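PDB 2I6X: hydrolase, haloacid dehalogenase-like family from Porphyromonas gingivalis, which probably acts as a hydrolase of the haloacid dehalogenase superfamily, though its substrate is not established. Local coordinates for residues L110-P115 with C144-K150. Residues are numbered along the deposited sequence; the frame is centred on the assembly and turned at random.
Sequences LSNTNP and CQMGKYK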
ATOM      1  N   LEU A 110      -3.568   5.585   0.665  1.00 63.64           N
ATOM      2  CA  LEU A 110      -3.088   5.363   2.024  1.00 63.85           C
ATOM      3  C   LEU A 110      -2.584   3.922   2.089  1.00 63.75           C
ATOM      4  O   LEU A 110      -3.355   2.967   2.071  1.00 63.09           O
ATOM      5  CB  LEU A 110      -4.139   5.663   3.109  1.00 63.63           C
ATOM      6  CG  LEU A 110      -3.720   5.327   4.544  1.00 64.31           C
ATOM      7  CD1 LEU A 110      -2.561   6.211   4.937  1.00 64.82           C
ATOM      8  CD2 LEU A 110      -4.878   5.424   5.594  1.00 63.80           C
ATOM      9  N   SER A 111      -1.268   3.797   2.221  1.00 63.75           N
ATOM     10  CA  SER A 111      -0.627   2.522   2.008  1.00 64.38           C
ATOM     11  C   SER A 111       0.446   2.201   3.038  1.00 63.53           C
ATOM     12  O   SER A 111       1.291   3.040   3.330  1.00 63.94           O
ATOM     13  CB  SER A 111      -0.049   2.510   0.585  1.00 63.79           C
ATOM     14  OG  SER A 111       0.798   1.420   0.414  1.00 66.06           O
ATOM     15  N   ASN A 112       0.390   0.988   3.594  1.00 63.97           N
ATOM     16  CA  ASN A 112       1.557   0.418   4.286  1.00 64.43           C
ATOM     17  C   ASN A 112       2.489  -0.155   3.239  1.00 64.60           C
ATOM     18  O   ASN A 112       2.140  -1.105   2.536  1.00 64.34           O
ATOM     19  CB  ASN A 112       1.207  -0.674   5.291  1.00 64.00           C
ATOM     20  CG  ASN A 112       0.643  -0.137   6.562  1.00 64.99           C
ATOM     21  OD1 ASN A 112       0.593   1.075   6.794  1.00 66.20           O
ATOM     22  ND2 ASN A 112       0.197  -1.038   7.411  1.00 67.62           N
ATOM     23  N   THR A 113       3.691   0.403   3.163  1.00 64.64           N
ATOM     24  CA  THR A 113       4.589   0.037   2.099  1.00 64.65           C
ATOM     25  C   THR A 113       6.031   0.310   2.517  1.00 64.05           C
ATOM     26  O   THR A 113       6.294   0.894   3.568  1.00 63.26           O
ATOM     27  CB  THR A 113       4.180   0.764   0.768  1.00 65.09           C
ATOM     28  OG1 THR A 113       4.759   0.093  -0.357  1.00 67.74           O
ATOM     29  CG2 THR A 113       4.586   2.244   0.764  1.00 65.57           C
ATOM     30  N   ASN A 114       6.973  -0.119   1.685  1.00 63.23           N
ATOM     31  CA  ASN A 114       8.354  -0.031   2.054  1.00 62.22           C
ATOM     32  C   ASN A 114       9.049   0.793   0.970  1.00 61.86           C
ATOM     33  O   ASN A 114       8.461   1.018  -0.073  1.00 62.21           O
ATOM     34  CB  ASN A 114       8.903  -1.432   2.176  1.00 61.87           C
ATOM     35  CG  ASN A 114       8.730  -2.217   0.914  1.00 63.27           C
ATOM     36  OD1 ASN A 114       9.450  -1.998  -0.079  1.00 64.67           O
ATOM     37  ND2 ASN A 114       7.774  -3.130   0.918  1.00 63.52           N
ATOM     38  N   PRO A 115      10.276   1.291   1.233  1.00 61.53           N
ATOM     39  CA  PRO A 115      11.055   2.058   0.236  1.00 61.33           C
ATOM     40  C   PRO A 115      11.294   1.392  -1.130  1.00 61.08           C
ATOM     41  O   PRO A 115      11.435   2.112  -2.122  1.00 61.50           O
ATOM     42  CB  PRO A 115      12.404   2.266   0.929  1.00 60.29           C
ATOM     43  CG  PRO A 115      12.120   2.143   2.326  1.00 61.28           C
ATOM     44  CD  PRO A 115      10.981   1.200   2.516  1.00 60.39           C
ATOM     45  N   CYS A 144       6.017   4.351   5.455  1.00 64.52           N
ATOM     46  CA  CYS A 144       7.457   4.569   5.670  1.00 64.74           C
ATOM     47  C   CYS A 144       7.892   6.023   5.496  1.00 65.10           C
ATOM     48  O   CYS A 144       8.940   6.414   6.006  1.00 64.15           O
ATOM     49  CB  CYS A 144       8.321   3.630   4.794  1.00 64.77           C
ATOM     50  SG  CYS A 144       8.004   3.726   2.999  1.00 64.92           S
ATOM     51  N   GLN A 145       7.102   6.824   4.786  1.00 65.34           N
ATOM     52  CA  GLN A 145       7.426   8.251   4.697  1.00 66.48           C
ATOM     53  C   GLN A 145       6.926   9.013   5.931  1.00 67.00           C
ATOM     54  O   GLN A 145       7.379  10.102   6.211  1.00 66.77           O
ATOM     55  CB  GLN A 145       6.865   8.862   3.405  1.00 66.24           C
ATOM     56  CG  GLN A 145       7.414   8.201   2.150  1.00 66.93           C
ATOM     57  CD  GLN A 145       6.962   8.854   0.840  1.00 67.87           C
ATOM     58  OE1 GLN A 145       5.763   9.062   0.587  1.00 67.74           O
ATOM     59  NE2 GLN A 145       7.937   9.162  -0.010  1.00 66.74           N
HETATM   60  N   MSE A 146       5.988   8.427   6.669  1.00 67.47           N
HETATM   61  CA  MSE A 146       5.281   9.168   7.684  1.00 69.05           C
HETATM   62  C   MSE A 146       5.733   8.801   9.097  1.00 66.74           C
HETATM   63  O   MSE A 146       5.464   9.525  10.049  1.00 65.60           O
HETATM   64  CB  MSE A 146       3.783   8.952   7.508  1.00 68.49           C
HETATM   65  CG  MSE A 146       3.236   9.485   6.200  1.00 71.02           C
HETATM   66 SE   MSE A 146       1.420   8.850   5.843  1.00 79.03          SE
HETATM   67  CE  MSE A 146       0.440  10.207   6.878  1.00 75.10           C
ATOM     68  N   GLY A 147       6.444   7.684   9.211  1.00 65.94           N
ATOM     69  CA  GLY A 147       6.754   7.106  10.499  1.00 65.04           C
ATOM     70  C   GLY A 147       5.514   6.582  11.225  1.00 65.28           C
ATOM     71  O   GLY A 147       5.500   6.550  12.451  1.00 64.98           O
ATOM     72  N   LYS A 148       4.470   6.185  10.486  1.00 64.44           N
ATOM     73  CA  LYS A 148       3.252   5.644  11.102  1.00 64.51           C
ATOM     74  C   LYS A 148       2.705   4.550  10.188  1.00 65.05           C
ATOM     75  O   LYS A 148       3.115   4.445   9.027  1.00 65.61           O
ATOM     76  CB  LYS A 148       2.161   6.713  11.312  1.00 64.29           C
ATOM     77  CG  LYS A 148       2.579   8.016  11.972  1.00 64.38           C
ATOM     78  CD  LYS A 148       1.438   9.003  11.953  1.00 64.00           C
ATOM     79  CE  LYS A 148       1.590  10.048  13.061  1.00 66.10           C
ATOM     80  NZ  LYS A 148       2.359  11.261  12.685  1.00 65.58           N
ATOM     81  N   TYR A 149       1.782   3.740  10.695  1.00 64.40           N
ATOM     82  CA  TYR A 149       1.314   2.586   9.934  1.00 64.69           C
ATOM     83  C   TYR A 149      -0.084   2.257  10.328  1.00 64.07           C
ATOM     84  O   TYR A 149      -0.457   2.392  11.473  1.00 64.85           O
ATOM     85  CB  TYR A 149       2.239   1.348  10.107  1.00 64.56           C
ATOM     86  CG  TYR A 149       2.483   0.938  11.554  1.00 65.51           C
ATOM     87  CD1 TYR A 149       3.464   1.597  12.340  1.00 65.69           C
ATOM     88  CD2 TYR A 149       1.745  -0.091  12.150  1.00 63.78           C
ATOM     89  CE1 TYR A 149       3.694   1.243  13.677  1.00 64.03           C
ATOM     90  CE2 TYR A 149       1.965  -0.442  13.509  1.00 64.95           C
ATOM     91  CZ  TYR A 149       2.944   0.228  14.250  1.00 65.22           C
ATOM     92  OH  TYR A 149       3.178  -0.117  15.577  1.00 68.57           O
ATOM     93  N   LYS A 150      -0.859   1.821   9.356  1.00 64.74           N
ATOM     94  CA  LYS A 150      -2.160   1.231   9.609  1.00 64.61           C
ATOM     95  C   LYS A 150      -1.932  -0.081  10.363  1.00 64.38           C
ATOM     96  O   LYS A 150      -0.936  -0.750  10.131  1.00 64.39           O
ATOM     97  CB  LYS A 150      -2.853   0.945   8.291  1.00 63.98           C
ATOM     98  CG  LYS A 150      -3.130   2.174   7.478  1.00 64.08           C
ATOM     99  CD  LYS A 150      -3.879   1.837   6.170  1.00 61.38           C
ATOM    100  CE  LYS A 150      -2.933   1.208   5.178  1.00 61.19           C
ATOM    101  NZ  LYS A 150      -3.651   0.783   3.963  1.00 63.06           N
TER
HETATM  102  O   HOH W   1      -1.502  -0.980   3.313  1.00 65.22           O
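Asn112 and Lys150 grip each other through two hydrogen bonds. The side-chain amide of Asn112 lies against the backbone of Lys150: OD1 accepts from Lys150 N at 3.0 Å, in the carbonyl plane and on a lone pair, while ND2 of Asn112 donates a hydrogen bond to Lys150 O, also at 3.0 Å and fairly straight (163°). That oxygen lies within the amide plane of Asn112, although ND2 is itself tilted from the carbonyl plane of Lys150. With both ends of the amide engaged by one residue, its flip is settled. Asn112 OD1 also touches CB of Tyr149 at 3.7 Å, and the phenol ring leads away.

The Lys150 side chain runs back along residues 110-112, passing Leu110 in the opposite sense. Leu110 CD2 packs on its CD at 3.8 Å, and a bend at chi3 (-75°) turns the end of the lysine toward the strand end, where NZ donates to Leu110 O (2.9 Å) from above the carbonyl plane. A water accepts from both NZ and Asn112 N, and NZ also forms a salt bridge with Asp174 and a weak, long ion pair with Asp11.

Farther along, Cys144 SG, lodged between its own backbone N and carbonyl carbon (chi1 56°), lies 3.4 Å from Thr113 O and 3.9 Å from Pro115 CD. Here Asn114 caps the helix 115-121 through a bond to Val117 N.

The contact lies at the C-terminal ends of parallel strands 106-111 and 139-142, where HAD hydrolases keep their active site. Ser111 and Lys150 fit the family's motif II serine or threonine and motif III lysine. Lys150 NZ, held by Leu110 O, a water and Asp174, is probably placed to balance negative charge in that pocket, as the motif III lysine does in relatives.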